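Local coordinates for DNA polymerase III, beta subunit (Thermotoga maritima, PDB 1VPK) that probably forms the sliding clamp, a ring-shaped head-to-tail homodimer around DNA that tethers DNA polymerase and makes it processive, at the interface of chains A and B. Residues are numbered along the deposited sequence; one frame, centred on the assembly and turned at random. Chains: chain A/B, DNA polymerase III, beta subunit.

Contact 1: the interface of chains A and B. Residues chain A 93, 95, 114-117; chain B 280, 313-316.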
loop_
_atom_site.group_PDB
_atom_site.type_symbol
_atom_site.label_atom_id
_atom_site.label_comp_id
_atom_site.label_asym_id
_atom_site.label_seq_id
_atom_site.Cartn_x
_atom_site.Cartn_y
_atom_site.Cartn_z
ATOM N N VAL A 93 -8.730 11.455 -14.277
ATOM C CA VAL A 93 -10.141 11.472 -13.866
ATOM C C VAL A 93 -11.119 12.188 -14.823
ATOM O O VAL A 93 -12.308 12.268 -14.518
ATOM C CB VAL A 93 -10.297 12.067 -12.414
ATOM C CG1 VAL A 93 -9.489 11.236 -11.391
ATOM C CG2 VAL A 93 -9.855 13.518 -12.367
ATOM N N PRO A 95 -13.866 12.515 -17.229
ATOM C CA PRO A 95 -14.866 11.478 -17.335
ATOM C C PRO A 95 -15.351 11.084 -18.735
ATOM O O PRO A 95 -15.989 10.029 -18.852
ATOM C CB PRO A 95 -16.038 12.092 -16.601
ATOM C CG PRO A 95 -15.906 13.509 -16.854
ATOM C CD PRO A 95 -14.481 13.813 -16.951
ATOM N N SER A 114 -18.947 16.430 -18.033
ATOM C CA SER A 114 -19.460 17.145 -16.874
ATOM C C SER A 114 -18.457 18.095 -16.173
ATOM O O SER A 114 -18.865 18.930 -15.368
ATOM C CB SER A 114 -19.907 16.094 -15.801
ATOM O OG SER A 114 -18.790 15.283 -15.318
ATOM N N THR A 115 -17.176 17.948 -16.467
ATOM C CA THR A 115 -16.110 18.575 -15.680
ATOM C C THR A 115 -15.417 19.700 -16.445
ATOM O O THR A 115 -15.172 19.574 -17.650
ATOM C CB THR A 115 -15.063 17.515 -15.323
ATOM O OG1 THR A 115 -15.737 16.304 -14.972
ATOM C CG2 THR A 115 -14.176 17.974 -14.182
ATOM N N VAL A 116 -15.052 20.761 -15.734
ATOM C CA VAL A 116 -14.184 21.795 -16.275
ATOM C C VAL A 116 -13.143 22.140 -15.178
ATOM O O VAL A 116 -13.486 22.454 -14.037
ATOM C CB VAL A 116 -14.976 23.059 -16.743
ATOM C CG1 VAL A 116 -14.028 24.101 -17.367
ATOM C CG2 VAL A 116 -16.034 22.695 -17.730
ATOM N N PHE A 117 -11.885 21.945 -15.551
ATOM C CA PHE A 117 -10.715 22.346 -14.801
ATOM C C PHE A 117 -10.190 23.651 -15.435
ATOM O O PHE A 117 -10.190 23.786 -16.652
ATOM C CB PHE A 117 -9.638 21.280 -14.862
ATOM C CG PHE A 117 -9.875 20.068 -13.969
ATOM C CD1 PHE A 117 -9.424 20.040 -12.662
ATOM C CD2 PHE A 117 -10.492 18.912 -14.488
ATOM C CE1 PHE A 117 -9.603 18.925 -11.851
ATOM C CE2 PHE A 117 -10.668 17.779 -13.680
ATOM C CZ PHE A 117 -10.211 17.779 -12.375
ATOM N N ARG B 280 -12.821 13.837 -8.684
ATOM C CA ARG B 280 -12.425 14.882 -9.642
ATOM C C ARG B 280 -12.125 16.208 -8.925
ATOM O O ARG B 280 -11.095 16.824 -9.185
ATOM C CB ARG B 280 -13.474 15.045 -10.786
ATOM C CG ARG B 280 -13.560 13.778 -11.607
ATOM C CD ARG B 280 -14.427 13.808 -12.848
ATOM N NE ARG B 280 -15.853 13.930 -12.587
ATOM C CZ ARG B 280 -16.755 12.930 -12.665
ATOM N NH1 ARG B 280 -16.415 11.696 -12.986
ATOM N NH2 ARG B 280 -18.014 13.175 -12.439
ATOM N N VAL B 313 -11.899 23.742 -10.244
ATOM C CA VAL B 313 -12.649 22.684 -10.894
ATOM C C VAL B 313 -14.125 22.895 -10.595
ATOM O O VAL B 313 -14.496 23.278 -9.490
ATOM C CB VAL B 313 -12.219 21.259 -10.450
ATOM C CG1 VAL B 313 -12.402 21.064 -8.951
ATOM C CG2 VAL B 313 -12.965 20.187 -11.250
ATOM N N VAL B 314 -14.946 22.649 -11.603
ATOM C CA VAL B 314 -16.386 22.601 -11.463
ATOM C C VAL B 314 -16.821 21.318 -12.124
ATOM O O VAL B 314 -16.404 21.013 -13.249
ATOM C CB VAL B 314 -17.069 23.790 -12.158
ATOM C CG1 VAL B 314 -18.606 23.653 -12.043
ATOM C CG2 VAL B 314 -16.539 25.089 -11.588
ATOM N N ASP B 315 -17.571 20.528 -11.391
ATOM C CA ASP B 315 -18.146 19.294 -11.910
ATOM C C ASP B 315 -19.667 19.289 -11.707
ATOM O O ASP B 315 -20.145 19.485 -10.617
ATOM C CB ASP B 315 -17.568 18.067 -11.210
ATOM C CG ASP B 315 -17.877 16.791 -11.967
ATOM O OD1 ASP B 315 -17.724 16.768 -13.206
ATOM O OD2 ASP B 315 -18.314 15.817 -11.362
ATOM N N GLU B 316 -20.407 18.998 -12.756
ATOM C CA GLU B 316 -21.864 19.060 -12.696
ATOM C C GLU B 316 -22.455 17.674 -12.789
ATOM O O GLU B 316 -22.172 16.978 -13.746
ATOM C CB GLU B 316 -22.354 19.898 -13.853
ATOM C CG GLU B 316 -23.869 20.054 -13.897
ATOM C CD GLU B 316 -24.284 21.170 -14.833
ATOM O OE1 GLU B 316 -24.052 22.339 -14.490
ATOM O OE2 GLU B 316 -24.834 20.851 -15.908
HETATM O O HOH W 1 -13.782 10.313 -13.329
#

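Contact 2: the interface of chains A and B. Residues chain A 83, 86, 90, 116-120; chain B 283-284, 287, 310-313.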
loop_
_atom_site.group_PDB
_atom_site.type_symbol
_atom_site.label_atom_id
_atom_site.label_comp_id
_atom_site.label_asym_id
_atom_site.label_seq_id
_atom_site.Cartn_x
_atom_site.Cartn_y
_atom_site.Cartn_z
ATOM N N PRO A 83 1.474 22.938 -14.243
ATOM C CA PRO A 83 2.112 22.191 -13.158
ATOM C C PRO A 83 1.921 20.688 -13.349
ATOM O O PRO A 83 0.825 20.249 -13.692
ATOM C CB PRO A 83 1.421 22.714 -11.884
ATOM C CG PRO A 83 0.224 23.477 -12.315
ATOM C CD PRO A 83 0.304 23.714 -13.792
ATOM N N VAL A 86 -0.668 18.336 -10.707
ATOM C CA VAL A 86 -2.087 18.589 -10.929
ATOM C C VAL A 86 -2.611 18.058 -12.286
ATOM O O VAL A 86 -3.685 17.475 -12.334
ATOM C CB VAL A 86 -2.383 20.083 -10.820
ATOM C CG1 VAL A 86 -3.811 20.379 -11.170
ATOM C CG2 VAL A 86 -2.163 20.518 -9.432
ATOM N N MET A 90 -5.307 15.220 -12.889
ATOM C CA MET A 90 -6.474 15.668 -13.569
ATOM C C MET A 90 -6.851 14.758 -14.725
ATOM O O MET A 90 -8.055 14.379 -14.875
ATOM C CB MET A 90 -6.220 17.038 -14.146
ATOM C CG MET A 90 -7.302 17.452 -15.013
ATOM S SD MET A 90 -6.899 18.740 -16.112
ATOM C CE MET A 90 -5.963 17.822 -17.307
ATOM N N VAL A 116 -15.052 20.761 -15.734
ATOM C CA VAL A 116 -14.184 21.795 -16.275
ATOM C C VAL A 116 -13.143 22.140 -15.178
ATOM O O VAL A 116 -13.486 22.454 -14.037
ATOM C CB VAL A 116 -14.976 23.059 -16.743
ATOM C CG1 VAL A 116 -14.028 24.101 -17.367
ATOM C CG2 VAL A 116 -16.034 22.695 -17.730
ATOM N N PHE A 117 -11.885 21.945 -15.551
ATOM C CA PHE A 117 -10.715 22.346 -14.801
ATOM C C PHE A 117 -10.190 23.651 -15.435
ATOM O O PHE A 117 -10.190 23.786 -16.652
ATOM C CB PHE A 117 -9.638 21.280 -14.862
ATOM C CG PHE A 117 -9.875 20.068 -13.969
ATOM C CD1 PHE A 117 -9.424 20.040 -12.662
ATOM C CD2 PHE A 117 -10.492 18.912 -14.488
ATOM C CE1 PHE A 117 -9.603 18.925 -11.851
ATOM C CE2 PHE A 117 -10.668 17.779 -13.680
ATOM C CZ PHE A 117 -10.211 17.779 -12.375
ATOM N N ARG A 118 -9.776 24.605 -14.589
ATOM C CA ARG A 118 -9.120 25.822 -15.028
ATOM C C ARG A 118 -7.791 25.873 -14.282
ATOM O O ARG A 118 -7.762 25.930 -13.077
ATOM C CB ARG A 118 -9.964 27.032 -14.698
ATOM C CG ARG A 118 -11.165 27.139 -15.551
ATOM C CD ARG A 118 -11.967 28.361 -15.129
ATOM N NE ARG A 118 -13.397 28.308 -15.392
ATOM C CZ ARG A 118 -14.250 27.397 -14.907
ATOM N NH1 ARG A 118 -13.851 26.344 -14.172
ATOM N NH2 ARG A 118 -15.535 27.523 -15.195
ATOM N N ILE A 119 -6.690 25.684 -15.014
ATOM C CA ILE A 119 -5.376 25.509 -14.392
ATOM C C ILE A 119 -4.506 26.709 -14.777
ATOM O O ILE A 119 -4.346 27.006 -15.938
ATOM C CB ILE A 119 -4.723 24.177 -14.872
ATOM C CG1 ILE A 119 -5.672 22.979 -14.648
ATOM C CG2 ILE A 119 -3.430 23.921 -14.180
ATOM C CD1 ILE A 119 -6.008 22.707 -13.187
ATOM N N THR A 120 -3.978 27.415 -13.788
ATOM C CA THR A 120 -3.094 28.552 -14.018
ATOM C C THR A 120 -1.783 28.113 -14.788
ATOM O O THR A 120 -1.162 27.055 -14.551
ATOM C CB THR A 120 -2.946 29.294 -12.640
ATOM O OG1 THR A 120 -3.109 28.354 -11.558
ATOM C CG2 THR A 120 -4.073 30.269 -12.462
ATOM N N VAL B 283 -8.856 16.607 -6.856
ATOM C CA VAL B 283 -7.645 16.977 -7.560
ATOM C C VAL B 283 -7.233 18.410 -7.156
ATOM O O VAL B 283 -6.054 18.678 -6.958
ATOM C CB VAL B 283 -7.804 16.845 -9.076
ATOM C CG1 VAL B 283 -6.581 17.490 -9.808
ATOM C CG2 VAL B 283 -7.937 15.401 -9.455
ATOM N N ILE B 284 -8.209 19.313 -7.028
ATOM C CA ILE B 284 -7.942 20.697 -6.629
ATOM C C ILE B 284 -8.064 20.891 -5.113
ATOM O O ILE B 284 -7.253 21.583 -4.531
ATOM C CB ILE B 284 -8.827 21.724 -7.399
ATOM C CG1 ILE B 284 -8.410 21.755 -8.870
ATOM C CG2 ILE B 284 -8.748 23.158 -6.753
ATOM C CD1 ILE B 284 -7.008 22.108 -9.150
ATOM N N LYS B 287 -5.052 20.197 -2.791
ATOM C CA LYS B 287 -3.978 21.157 -2.850
ATOM C C LYS B 287 -3.964 22.143 -1.678
ATOM O O LYS B 287 -2.907 22.649 -1.333
ATOM C CB LYS B 287 -3.990 21.903 -4.194
ATOM C CG LYS B 287 -3.459 21.079 -5.350
ATOM C CD LYS B 287 -1.926 21.063 -5.308
ATOM C CE LYS B 287 -1.331 19.821 -5.949
ATOM N NZ LYS B 287 -0.013 19.519 -5.356
ATOM N N TYR B 310 -3.214 26.967 -7.938
ATOM C CA TYR B 310 -3.218 25.930 -8.945
ATOM C C TYR B 310 -4.384 26.005 -9.927
ATOM O O TYR B 310 -4.214 25.707 -11.131
ATOM C CB TYR B 310 -3.173 24.574 -8.272
ATOM C CG TYR B 310 -1.821 24.266 -7.718
ATOM C CD1 TYR B 310 -0.832 23.730 -8.519
ATOM C CD2 TYR B 310 -1.533 24.521 -6.375
ATOM C CE1 TYR B 310 0.423 23.433 -8.001
ATOM C CE2 TYR B 310 -0.289 24.243 -5.833
ATOM C CZ TYR B 310 0.687 23.690 -6.640
ATOM O OH TYR B 310 1.917 23.429 -6.085
ATOM N N GLY B 311 -5.557 26.409 -9.451
ATOM C CA GLY B 311 -6.709 26.462 -10.328
ATOM C C GLY B 311 -8.004 26.210 -9.621
ATOM O O GLY B 311 -8.075 26.383 -8.383
ATOM N N GLU B 312 -9.009 25.873 -10.434
ATOM C CA GLU B 312 -10.400 25.637 -10.049
ATOM C C GLU B 312 -10.899 24.389 -10.810
ATOM O O GLU B 312 -10.348 24.027 -11.850
ATOM C CB GLU B 312 -11.290 26.828 -10.449
ATOM C CG GLU B 312 -11.011 28.119 -9.646
ATOM C CD GLU B 312 -10.620 29.298 -10.532
ATOM O OE1 GLU B 312 -11.274 29.500 -11.588
ATOM O OE2 GLU B 312 -9.653 30.006 -10.185
ATOM N N VAL B 313 -11.899 23.742 -10.244
ATOM C CA VAL B 313 -12.649 22.684 -10.894
ATOM C C VAL B 313 -14.125 22.895 -10.595
ATOM O O VAL B 313 -14.496 23.278 -9.490
ATOM C CB VAL B 313 -12.219 21.259 -10.450
ATOM C CG1 VAL B 313 -12.402 21.064 -8.951
ATOM C CG2 VAL B 313 -12.965 20.187 -11.250
#

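Contact 1: the interface of chains A and B
This patch joins the two subunits of the clamp ring edge to edge. Strand 115-120 of chain A runs antiparallel to strand 311-318 of chain B, so one sheet continues across the dimer interface. At its centre A:Val116 and B:Val314 exchange N-H to O=C bonds in both directions. Both donors sit nearly along the C=O axis. B:Glu316 N, the next donor on the B strand, reaches the carbonyl O of A:Ser114 from above the carbonyl plane.

B:Asp315 is the main polar side chain. Its CG is anti to the backbone N (chi1 -165°), which brings the carboxylate across to the hydroxyls of chain A. OD1 takes two of them. A:Ser114 OG meets the syn lone pair of B:Asp315 OD1 at 2.8 Å. A:Thr115 OG1 comes from above the carboxylate plane, at 2.7 Å from B:Asp315 OD1. The other oxygen, B:Asp315 OD2, pairs with B:Arg280 NH2 at 2.9 Å in a salt bridge within chain B. That bond lies close to the guanidinium plane and uses the syn lone pair of OD2. The arginine thus probably stabilises the carboxylate's negative charge and helps hold its rotation.

B:Arg280 leaves helix 271-285 and bends at chi3 (-68°). Its aliphatic part and A:Val93 slide past each other in opposite directions, with A:Val93 CB 3.8 Å from B:Arg280 CG. A:Pro95 lies over one face of the guanidinium, toward the rim. At the guanidinium edge, NH1 meets a water that also binds A:Val93 O, which links the two chains.

Further along the strands, A:Phe117 and B:Val313 lie side by side and point the same way. B:Val313 CG2, anti to its backbone N, sits over the centre of the phenyl face, 3.6 Å from A:Phe117 CE1.

Contact 2: the interface of chains A and B
A:Phe117 has CG anti to its carbonyl carbon (chi1 -77°), and chi2 of -89° turns the ring to take neighbours on both faces. B:Tyr310 has CG anti to its carbonyl carbon as well, and its ring reaches toward A:Pro83 and A:Val86. A:Val86 has CG1 anti to the backbone N, which leaves CG2 beside that N and facing chain B.

The site is the inner part of the sheet shared by the two clamp subunits, with an apolar cluster beside it. A:Arg118 and B:Glu312 form a pair of antiparallel backbone bonds. A:Arg118 N meets B:Glu312 O at 2.9 Å and is nearly straight, 172° at the hydrogen. The return bond, from B:Glu312 N, lies in the carbonyl plane of A:Arg118. A:Thr120 N then reaches B:Tyr310 O from above its carbonyl plane at 3.2 Å.

In the cluster, A:Met90 CG lies over the centre of the A:Phe117 ring, on the face opposite B:Val313. B:Val283, from helix 271-285, crosses the phenylalanine at about a right angle, and its CB is 3.9 Å from A:Phe117 CE1. An alanine at A:Phe117 would remove the ring and would probably loosen the packing between A:Met90, B:Val313 and B:Val283.

A:Val86 CG2 touches two groups of chain B. It meets the tyrosine ring at B:Tyr310 CD1, 3.6 Å away, and the aliphatic chain of B:Lys287 at CE. That lysine bends at chi2 and lays CD over one face of the tyrosine ring. A:Pro83 slides past the same ring in the opposite direction.

On the strands, A:Arg118 and B:Glu312 cross obliquely, the guanidinium and carboxylate planes inclined to each other. They form no salt bridge, though their opposite charges probably attract weakly: A:Arg118 NE stands 4.5 Å from B:Glu312 OE1.

Contact 1 and contact 2 are neighbouring stretches of one subunit interface, with the centres of their C-alpha atoms about 10 Å apart. They share A:Val116, A:Phe117 and B:Val313. Strand 115-120 of chain A and strand 311-318 of chain B run through both, and helix 271-285 of chain B contributes side chains to each. Contact 1 adds a polar cluster and contact 2 an apolar one beside the continuous strand pairing. The interface is two-fold symmetric, so the same contacts recur with the chains exchanged. Two such junctions close the head-to-tail ring around DNA.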